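Local coordinates for protein 6-phosphogluconolactonase (Thermotoga maritima, PDB 1VL1) that hydrolyses 6-phosphogluconolactone to 6-phosphogluconate, the second step of the oxidative pentose phosphate pathway, at residues V193-R198 with Y218-K223; D139-G144 with N188-V193; L78-Y83 with Q90-N95. All coordinates share one frame; numbering follows the deposited sequence.

Interaction 1. Residues V193-R198 with Y218-K223; sequences VLFLIR and YFVRGK
The backbones of strand residues 193-198 and segment 218-223 come nearest at Val193 and Gly222, whose CA atoms lie 4.7 Å apart, with no hydrogen bond between the two. This is the crossover region of a beta-alpha-beta unit in the Rossmann-like sheet: strand 192-198 leads into helix 200-210, and the chain returns through 218-223 to strand 225-231, which pairs in parallel with the strand it left.

Three side chains and one bare backbone make the contact. Val193 splits its two branches between different partners. CG1 stands anti to its own backbone N (chi1 169°), and Val193 CG1 meets Val220 CG1 at 4.1 Å, the two valines crossing at about a right angle. CG2, beside the backbone N, lies against the peptide joining Arg221 to Gly222, with Val193 CG2 3.4 Å from Gly222 N. The backbone of Gly222 lies against this methyl, and its N is satisfied elsewhere, by Thr226 OG1.

Further along the strand, the Phe195 ring reaches Val220 with its far end: Phe195 CZ lies 4.0 Å from Val220 CB. The ring meets Val220 at its edge and is also stacked with Trp228 of strand 225-231.

The turn in 218-223 is bound to itself by Arg221, whose NH2 lies over one face of the Tyr218 ring, toward its rim. Arg221 NH2 donates to Tyr218 O at 2.9 Å, and NE adds a weak bond to the same oxygen. At the ring edge, near its plane, Phe195 CE2 approaches Val220 O to 3.8 Å.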
loop_
_atom_site.group_PDB
_atom_site.type_symbol
_atom_site.label_atom_id
_atom_site.label_comp_id
_atom_site.label_asym_id
_atom_site.label_seq_id
_atom_site.Cartn_x
_atom_site.Cartn_y
_atom_site.Cartn_z
ATOM N N VAL A 193 -1.538 4.629 8.607
ATOM C CA VAL A 193 -1.900 3.552 7.771
ATOM C C VAL A 193 -3.398 3.717 7.453
ATOM O O VAL A 193 -4.217 3.894 8.368
ATOM C CB VAL A 193 -1.685 2.196 8.459
ATOM C CG1 VAL A 193 -2.301 1.115 7.673
ATOM C CG2 VAL A 193 -0.208 1.908 8.625
ATOM N N LEU A 194 -3.694 3.740 6.159
ATOM C CA LEU A 194 -5.067 3.837 5.657
ATOM C C LEU A 194 -5.426 2.542 4.979
ATOM O O LEU A 194 -4.729 2.101 4.063
ATOM C CB LEU A 194 -5.184 4.961 4.623
ATOM C CG LEU A 194 -4.613 6.324 5.024
ATOM C CD1 LEU A 194 -5.006 7.423 3.973
ATOM C CD2 LEU A 194 -5.042 6.733 6.367
ATOM N N PHE A 195 -6.539 1.925 5.363
ATOM C CA PHE A 195 -7.055 0.752 4.653
ATOM C C PHE A 195 -8.283 1.186 3.842
ATOM O O PHE A 195 -9.138 1.876 4.360
ATOM C CB PHE A 195 -7.523 -0.342 5.642
ATOM C CG PHE A 195 -6.381 -1.100 6.272
ATOM C CD1 PHE A 195 -5.829 -2.208 5.617
ATOM C CD2 PHE A 195 -5.913 -0.751 7.532
ATOM C CE1 PHE A 195 -4.790 -2.908 6.181
ATOM C CE2 PHE A 195 -4.880 -1.491 8.097
ATOM C CZ PHE A 195 -4.337 -2.517 7.447
ATOM N N LEU A 196 -8.383 0.715 2.602
ATOM C CA LEU A 196 -9.490 1.060 1.710
ATOM C C LEU A 196 -10.194 -0.225 1.345
ATOM O O LEU A 196 -9.601 -1.050 0.646
ATOM C CB LEU A 196 -8.941 1.707 0.444
ATOM C CG LEU A 196 -8.544 3.153 0.440
ATOM C CD1 LEU A 196 -7.938 3.641 1.653
ATOM C CD2 LEU A 196 -7.784 3.491 -0.825
ATOM N N ILE A 197 -11.400 -0.420 1.861
ATOM C CA ILE A 197 -12.139 -1.659 1.682
ATOM C C ILE A 197 -13.570 -1.353 1.336
ATOM O O ILE A 197 -14.118 -0.320 1.771
ATOM C CB ILE A 197 -12.071 -2.605 2.892
ATOM C CG1 ILE A 197 -12.651 -1.976 4.193
ATOM C CG2 ILE A 197 -10.640 -3.102 3.119
ATOM C CD1 ILE A 197 -13.026 -3.069 5.157
ATOM N N ARG A 198 -14.208 -2.263 0.599
ATOM C CA ARG A 198 -15.602 -2.109 0.241
ATOM C C ARG A 198 -16.298 -3.457 0.230
ATOM O O ARG A 198 -15.698 -4.477 -0.188
ATOM C CB ARG A 198 -15.771 -1.445 -1.128
ATOM C CG ARG A 198 -15.181 -0.041 -1.232
ATOM C CD ARG A 198 -15.250 0.521 -2.614
ATOM N NE ARG A 198 -16.545 1.098 -2.906
ATOM C CZ ARG A 198 -16.762 1.984 -3.887
ATOM N NH1 ARG A 198 -15.774 2.404 -4.678
ATOM N NH2 ARG A 198 -17.965 2.457 -4.069
ATOM N N TYR A 218 -4.758 -7.442 10.691
ATOM C CA TYR A 218 -4.813 -7.138 12.145
ATOM C C TYR A 218 -3.498 -6.584 12.650
ATOM O O TYR A 218 -3.503 -5.775 13.554
ATOM C CB TYR A 218 -5.117 -8.401 12.958
ATOM C CG TYR A 218 -5.145 -8.220 14.441
ATOM C CD1 TYR A 218 -6.219 -7.609 15.072
ATOM C CD2 TYR A 218 -4.078 -8.677 15.228
ATOM C CE1 TYR A 218 -6.234 -7.463 16.455
ATOM C CE2 TYR A 218 -4.105 -8.589 16.583
ATOM C CZ TYR A 218 -5.167 -7.932 17.193
ATOM O OH TYR A 218 -5.223 -7.817 18.568
ATOM N N PHE A 219 -2.382 -6.975 12.036
ATOM C CA PHE A 219 -1.050 -6.607 12.593
ATOM C C PHE A 219 -0.435 -5.363 12.033
ATOM O O PHE A 219 0.655 -4.976 12.483
ATOM C CB PHE A 219 -0.076 -7.783 12.461
ATOM C CG PHE A 219 -0.518 -9.003 13.208
ATOM C CD1 PHE A 219 -0.319 -9.121 14.583
ATOM C CD2 PHE A 219 -1.183 -10.002 12.550
ATOM C CE1 PHE A 219 -0.772 -10.208 15.275
ATOM C CE2 PHE A 219 -1.652 -11.122 13.266
ATOM C CZ PHE A 219 -1.418 -11.229 14.614
ATOM N N VAL A 220 -1.107 -4.706 11.093
ATOM C CA VAL A 220 -0.549 -3.539 10.425
ATOM C C VAL A 220 -1.230 -2.307 11.007
ATOM O O VAL A 220 -2.455 -2.109 10.890
ATOM C CB VAL A 220 -0.701 -3.561 8.877
ATOM C CG1 VAL A 220 -0.090 -2.327 8.294
ATOM C CG2 VAL A 220 0.016 -4.706 8.312
ATOM N N ARG A 221 -0.431 -1.494 11.682
ATOM C CA ARG A 221 -0.910 -0.311 12.378
ATOM C C ARG A 221 -0.002 0.853 12.143
ATOM O O ARG A 221 1.235 0.693 12.115
ATOM C CB ARG A 221 -0.976 -0.566 13.862
ATOM C CG ARG A 221 -1.792 -1.751 14.283
ATOM C CD ARG A 221 -3.288 -1.609 14.101
ATOM N NE ARG A 221 -3.935 -2.899 14.446
ATOM C CZ ARG A 221 -4.427 -3.249 15.614
ATOM N NH1 ARG A 221 -4.392 -2.408 16.654
ATOM N NH2 ARG A 221 -4.951 -4.473 15.757
ATOM N N GLY A 222 -0.576 2.048 12.026
ATOM C CA GLY A 222 0.216 3.259 11.945
ATOM C C GLY A 222 0.805 3.632 13.307
ATOM O O GLY A 222 0.243 3.342 14.352
ATOM N N LYS A 223 1.983 4.239 13.311
ATOM C CA LYS A 223 2.572 4.653 14.564
ATOM C C LYS A 223 1.751 5.744 15.258
ATOM O O LYS A 223 1.729 5.830 16.500
ATOM C CB LYS A 223 3.946 5.246 14.348
ATOM C CG LYS A 223 4.979 4.330 13.867
ATOM C CD LYS A 223 6.223 5.195 13.647
ATOM C CE LYS A 223 7.347 4.453 13.017
ATOM N NZ LYS A 223 8.490 5.378 12.740
#

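Interaction 2. Residues D139-G144 with N188-V193; sequences DLAILG and NTSLYV
Parallel pairing of central strands in the sheet brings 139-144 against 188-193, with Leu140 opposite Tyr192 and Ala141 opposite Val193. Two backbone bonds join them: Tyr192 N donates to Asp139 O at 3.1 Å, and Ala141 N to Tyr192 O at 2.9 Å. Tyr192 O also takes a CA-H contact from Leu140.

On the Leu140 and Tyr192 face, CG of Leu140 is anti to its backbone N (chi1 -176°), and Leu140 CD1 beyond it rests 3.8 Å from Tyr192 CB. The tyrosine ring turns an edge to the other segment: Tyr192 CD2 lies 3.5 Å from Asp139 O, just before strand 140-143. In this Rossmann-like alpha/beta fold, helix 25-43 packs over the same face, Met37 against Leu140 and Lys36 against Tyr192.

The other face carries Ala141; Ala141 CB sits 3.5 Å from Ser190 OG, a hydroxyl hydrogen-bonded to Leu187 O. Farther along, Leu143 CD1 meets Val193 CG1 at 3.9 Å, the two side chains crossing at a slant. Just before the two strands, Asp139 and Leu191 lie side by side pointing the same way, Asp139 OD1 3.7 Å from Leu191 CD1; the carboxylate's OD2 is engaged by Lys44 in a salt bridge and by Phe48 N.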
loop_
_atom_site.group_PDB
_atom_site.type_symbol
_atom_site.label_atom_id
_atom_site.label_comp_id
_atom_site.label_asym_id
_atom_site.label_seq_id
_atom_site.Cartn_x
_atom_site.Cartn_y
_atom_site.Cartn_z
ATOM N N ASP A 139 5.626 7.957 5.774
ATOM C CA ASP A 139 4.648 8.912 6.320
ATOM C C ASP A 139 3.226 8.348 6.214
ATOM O O ASP A 139 2.417 8.499 7.133
ATOM C CB ASP A 139 4.745 10.236 5.552
ATOM C CG ASP A 139 6.023 10.938 5.811
ATOM O OD1 ASP A 139 6.314 11.323 6.981
ATOM O OD2 ASP A 139 6.839 11.134 4.893
ATOM N N LEU A 140 2.961 7.648 5.125
ATOM C CA LEU A 140 1.619 7.215 4.825
ATOM C C LEU A 140 1.635 5.923 4.067
ATOM O O LEU A 140 2.450 5.782 3.168
ATOM C CB LEU A 140 1.009 8.290 3.979
ATOM C CG LEU A 140 -0.436 8.221 3.538
ATOM C CD1 LEU A 140 -1.341 8.081 4.734
ATOM C CD2 LEU A 140 -0.807 9.485 2.836
ATOM N N ALA A 141 0.773 4.967 4.441
ATOM C CA ALA A 141 0.619 3.749 3.706
ATOM C C ALA A 141 -0.860 3.661 3.317
ATOM O O ALA A 141 -1.717 3.819 4.154
ATOM C CB ALA A 141 1.032 2.545 4.513
ATOM N N ILE A 142 -1.121 3.495 2.045
ATOM C CA ILE A 142 -2.483 3.340 1.492
ATOM C C ILE A 142 -2.629 1.899 1.040
ATOM O O ILE A 142 -2.053 1.444 0.002
ATOM C CB ILE A 142 -2.761 4.347 0.324
ATOM C CG1 ILE A 142 -2.462 5.778 0.746
ATOM C CG2 ILE A 142 -4.211 4.226 -0.157
ATOM C CD1 ILE A 142 -2.458 6.803 -0.362
ATOM N N LEU A 143 -3.384 1.148 1.833
ATOM C CA LEU A 143 -3.432 -0.282 1.694
ATOM C C LEU A 143 -4.816 -0.779 1.435
ATOM O O LEU A 143 -5.805 -0.103 1.826
ATOM C CB LEU A 143 -2.922 -0.920 2.990
ATOM C CG LEU A 143 -1.498 -0.552 3.370
ATOM C CD1 LEU A 143 -1.118 -1.216 4.723
ATOM C CD2 LEU A 143 -0.512 -0.933 2.259
ATOM N N GLY A 144 -4.915 -1.882 0.695
ATOM C CA GLY A 144 -6.143 -2.684 0.603
ATOM C C GLY A 144 -6.136 -3.870 1.538
ATOM O O GLY A 144 -5.164 -4.110 2.258
ATOM N N ASN A 188 4.763 -1.176 9.444
ATOM C CA ASN A 188 4.554 -0.562 10.739
ATOM C C ASN A 188 5.490 0.609 11.083
ATOM O O ASN A 188 5.339 1.267 12.111
ATOM C CB ASN A 188 4.542 -1.682 11.797
ATOM C CG ASN A 188 3.274 -2.529 11.765
ATOM O OD1 ASN A 188 2.304 -2.181 11.107
ATOM N ND2 ASN A 188 3.301 -3.661 12.456
ATOM N N THR A 189 6.444 0.945 10.206
ATOM C CA THR A 189 7.146 2.216 10.344
ATOM C C THR A 189 6.310 3.403 9.866
ATOM O O THR A 189 6.692 4.551 10.116
ATOM C CB THR A 189 8.479 2.277 9.566
ATOM O OG1 THR A 189 8.244 2.187 8.149
ATOM C CG2 THR A 189 9.377 1.098 9.924
ATOM N N SER A 190 5.187 3.141 9.211
ATOM C CA SER A 190 4.347 4.213 8.693
ATOM C C SER A 190 3.658 4.984 9.812
ATOM O O SER A 190 3.070 4.392 10.712
ATOM C CB SER A 190 3.293 3.636 7.783
ATOM O OG SER A 190 3.767 2.836 6.719
ATOM N N LEU A 191 3.728 6.317 9.761
ATOM C CA LEU A 191 3.037 7.172 10.725
ATOM C C LEU A 191 1.510 6.938 10.636
ATOM O O LEU A 191 0.854 6.766 11.660
ATOM C CB LEU A 191 3.391 8.651 10.504
ATOM C CG LEU A 191 4.870 9.026 10.701
ATOM C CD1 LEU A 191 5.085 10.518 10.376
ATOM C CD2 LEU A 191 5.304 8.764 12.177
ATOM N N TYR A 192 0.991 6.889 9.409
ATOM C CA TYR A 192 -0.445 6.719 9.165
ATOM C C TYR A 192 -0.657 5.557 8.225
ATOM O O TYR A 192 -0.007 5.457 7.208
ATOM C CB TYR A 192 -1.040 8.001 8.568
ATOM C CG TYR A 192 -0.892 9.207 9.467
ATOM C CD1 TYR A 192 -1.780 9.435 10.476
ATOM C CD2 TYR A 192 0.203 10.085 9.326
ATOM C CE1 TYR A 192 -1.629 10.519 11.347
ATOM C CE2 TYR A 192 0.382 11.197 10.205
ATOM C CZ TYR A 192 -0.561 11.388 11.216
ATOM O OH TYR A 192 -0.478 12.453 12.099
ATOM N N VAL A 193 -1.538 4.629 8.607
ATOM C CA VAL A 193 -1.900 3.552 7.771
ATOM C C VAL A 193 -3.398 3.717 7.453
ATOM O O VAL A 193 -4.217 3.894 8.368
ATOM C CB VAL A 193 -1.685 2.196 8.459
ATOM C CG1 VAL A 193 -2.301 1.115 7.673
ATOM C CG2 VAL A 193 -0.208 1.908 8.625
#

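Interaction 3. Residues L78-Y83 with Q90-N95; sequences LSDERY and QSNFRN
Glu81 grips the start of helix 92-101 with both carboxylate oxygens. Glu81 OE1 accepts from Asn92 N at 2.7 Å and Glu81 OE2 from Phe93 N at 2.8 Å, each through its syn lone pair, so that the carboxylate spans two successive amides of the first turn. With CG anti to the backbone N, the bend at chi2 (60°) sets CD, the carboxylate carbon, near Asn92 N. OE1 takes a second donor, Arg82 N, on its anti lone pair, while Ser91 OG adds a weak bond to OE2. A carboxylate at a helix N-terminus would be expected to suit the helix dipole.

Asn92 points its amide back to the strand. Asn92 ND2 gives Asp80 O a nearly straight bond of 2.8 Å (167°), with the oxygen in the amide plane but the donor well above the carbonyl plane. Asp80 OD2 is a weak further acceptor for ND2 and is also hydrogen-bonded to Ser153 OG, while OD1 accepts from Ser79 OG.

A bend at chi2 (87°) sets Arg82 CD close to Gln90 O, and Arg82 NH1 donates to Gln90 O at 2.9 Å, the acceptor at the guanidinium edge; Asn92 OD1 lies over one face. Leu78 CD2 meets the helix start at Phe93, 4.3 Å from Phe93 CB, its apolar partner.

Ser91 is the N-cap: its OG accepts a weak bond from Arg94 N, and its O receives both Asn95 N and Asn95 ND2, from opposite faces. The result is a capped helix start following a strand in a beta-alpha-beta unit, with a carboxylate from the strand's end supplementing the serine cap.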
loop_
_atom_site.group_PDB
_atom_site.type_symbol
_atom_site.label_atom_id
_atom_site.label_comp_id
_atom_site.label_asym_id
_atom_site.label_seq_id
_atom_site.Cartn_x
_atom_site.Cartn_y
_atom_site.Cartn_z
ATOM N N LEU A 78 5.763 0.759 -3.818
ATOM C CA LEU A 78 4.754 -0.309 -3.772
ATOM C C LEU A 78 4.788 -1.102 -2.477
ATOM O O LEU A 78 5.876 -1.407 -1.985
ATOM C CB LEU A 78 5.004 -1.277 -4.905
ATOM C CG LEU A 78 4.301 -0.884 -6.189
ATOM C CD1 LEU A 78 4.433 0.544 -6.636
ATOM C CD2 LEU A 78 4.767 -1.828 -7.225
ATOM N N SER A 79 3.637 -1.544 -1.977
ATOM C CA SER A 79 3.588 -2.361 -0.773
ATOM C C SER A 79 4.020 -3.804 -1.117
ATOM O O SER A 79 4.448 -4.534 -0.242
ATOM C CB SER A 79 2.174 -2.426 -0.199
ATOM O OG SER A 79 1.237 -2.851 -1.168
ATOM N N ASP A 80 3.817 -4.208 -2.350
ATOM C CA ASP A 80 4.092 -5.545 -2.781
ATOM C C ASP A 80 4.006 -5.631 -4.303
ATOM O O ASP A 80 3.444 -4.784 -4.984
ATOM C CB ASP A 80 3.126 -6.553 -2.153
ATOM C CG ASP A 80 1.717 -6.361 -2.625
ATOM O OD1 ASP A 80 1.046 -5.370 -2.240
ATOM O OD2 ASP A 80 1.245 -7.151 -3.436
ATOM N N GLU A 81 4.499 -6.726 -4.818
ATOM C CA GLU A 81 4.432 -6.944 -6.262
ATOM C C GLU A 81 4.287 -8.436 -6.548
ATOM O O GLU A 81 4.856 -9.285 -5.885
ATOM C CB GLU A 81 5.641 -6.391 -6.996
ATOM C CG GLU A 81 5.601 -6.527 -8.498
ATOM C CD GLU A 81 4.427 -5.810 -9.100
ATOM O OE1 GLU A 81 3.338 -6.417 -9.160
ATOM O OE2 GLU A 81 4.629 -4.679 -9.546
ATOM N N ARG A 82 3.491 -8.721 -7.566
ATOM C CA ARG A 82 3.382 -10.057 -8.121
ATOM C C ARG A 82 4.626 -10.329 -8.951
ATOM O O ARG A 82 5.057 -9.499 -9.759
ATOM C CB ARG A 82 2.107 -10.170 -8.968
ATOM C CG ARG A 82 0.839 -10.201 -8.131
ATOM C CD ARG A 82 0.284 -8.835 -7.784
ATOM N NE ARG A 82 -1.062 -9.004 -7.242
ATOM C CZ ARG A 82 -2.164 -9.122 -7.950
ATOM N NH1 ARG A 82 -2.140 -9.061 -9.247
ATOM N NH2 ARG A 82 -3.321 -9.313 -7.349
ATOM N N TYR A 83 5.182 -11.543 -8.819
ATOM C CA TYR A 83 6.447 -11.897 -9.479
ATOM C C TYR A 83 6.115 -12.354 -10.898
ATOM O O TYR A 83 6.169 -13.530 -11.267
ATOM C CB TYR A 83 7.281 -12.950 -8.701
ATOM C CG TYR A 83 8.690 -13.098 -9.261
ATOM C CD1 TYR A 83 9.621 -12.090 -9.139
ATOM C CD2 TYR A 83 9.093 -14.269 -9.908
ATOM C CE1 TYR A 83 10.892 -12.219 -9.657
ATOM C CE2 TYR A 83 10.360 -14.411 -10.454
ATOM C CZ TYR A 83 11.274 -13.422 -10.308
ATOM O OH TYR A 83 12.521 -13.598 -10.868
ATOM N N GLN A 90 -1.271 -8.221 -14.469
ATOM C CA GLN A 90 -1.226 -8.686 -13.076
ATOM C C GLN A 90 -0.169 -7.966 -12.226
ATOM O O GLN A 90 -0.003 -8.270 -11.048
ATOM C CB GLN A 90 -0.986 -10.230 -13.066
ATOM C CG GLN A 90 -2.090 -11.039 -13.721
ATOM C CD GLN A 90 -1.783 -12.584 -13.816
ATOM O OE1 GLN A 90 -0.608 -13.029 -13.842
ATOM N NE2 GLN A 90 -2.847 -13.390 -13.845
ATOM N N SER A 91 0.566 -7.029 -12.838
ATOM C CA SER A 91 1.648 -6.317 -12.152
ATOM C C SER A 91 1.005 -5.140 -11.457
ATOM O O SER A 91 0.246 -4.392 -12.085
ATOM C CB SER A 91 2.633 -5.734 -13.179
ATOM O OG SER A 91 3.636 -4.973 -12.550
ATOM N N ASN A 92 1.329 -4.961 -10.196
ATOM C CA ASN A 92 0.939 -3.771 -9.480
ATOM C C ASN A 92 1.596 -2.543 -10.082
ATOM O O ASN A 92 0.952 -1.485 -10.184
ATOM C CB ASN A 92 1.284 -3.865 -8.011
ATOM C CG ASN A 92 0.395 -4.810 -7.264
ATOM O OD1 ASN A 92 -0.740 -4.997 -7.633
ATOM N ND2 ASN A 92 0.878 -5.294 -6.111
ATOM N N PHE A 93 2.856 -2.655 -10.460
ATOM C CA PHE A 93 3.526 -1.527 -11.119
ATOM C C PHE A 93 2.748 -1.035 -12.344
ATOM O O PHE A 93 2.517 0.174 -12.501
ATOM C CB PHE A 93 4.962 -1.851 -11.523
ATOM C CG PHE A 93 5.561 -0.750 -12.324
ATOM C CD1 PHE A 93 5.993 0.424 -11.691
ATOM C CD2 PHE A 93 5.565 -0.795 -13.682
ATOM C CE1 PHE A 93 6.463 1.490 -12.446
ATOM C CE2 PHE A 93 6.037 0.281 -14.423
ATOM C CZ PHE A 93 6.493 1.414 -13.768
ATOM N N ARG A 94 2.403 -1.961 -13.231
ATOM C CA ARG A 94 1.712 -1.575 -14.460
ATOM C C ARG A 94 0.430 -0.822 -14.115
ATOM O O ARG A 94 0.106 0.196 -14.701
ATOM C CB ARG A 94 1.392 -2.780 -15.305
ATOM C CG ARG A 94 0.533 -2.431 -16.464
ATOM C CD ARG A 94 0.508 -3.343 -17.554
ATOM N NE ARG A 94 -0.677 -2.994 -18.359
ATOM C CZ ARG A 94 -1.230 -3.772 -19.242
ATOM N NH1 ARG A 94 -0.716 -4.968 -19.476
ATOM N NH2 ARG A 94 -2.315 -3.349 -19.897
ATOM N N ASN A 95 -0.312 -1.380 -13.177
ATOM C CA ASN A 95 -1.646 -0.820 -12.866
ATOM C C ASN A 95 -1.559 0.521 -12.189
ATOM O O ASN A 95 -2.297 1.428 -12.554
ATOM C CB ASN A 95 -2.499 -1.815 -12.063
ATOM C CG ASN A 95 -3.081 -2.887 -12.924
ATOM O OD1 ASN A 95 -4.082 -2.658 -13.574
ATOM N ND2 ASN A 95 -2.468 -4.059 -12.960
#

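Interactions 1 and 2 are neighbours within one sheet, their centres 7 Å apart; they share Val193, and strands 192-198 and 140-143 continue their pairing through probable hydrogen bonds from Leu143 N to Leu194 O and from Leu196 N to Leu143 O, both 2.8 Å. Asn188 also ties them together, its side-chain amide bonding Phe219 O and Arg221 N. Interaction 3 lies elsewhere on the sheet, with its centre about 17 Å from that of interaction 2 and 19 Å from that of interaction 1. It still touches interaction 2, Leu143 CD2 packing on Ser79 CB at 3.9 Å. The Arg82 side chain lies about 4 Å from a bound citrate, probably from the crystallisation liquor, which may mark a pocket.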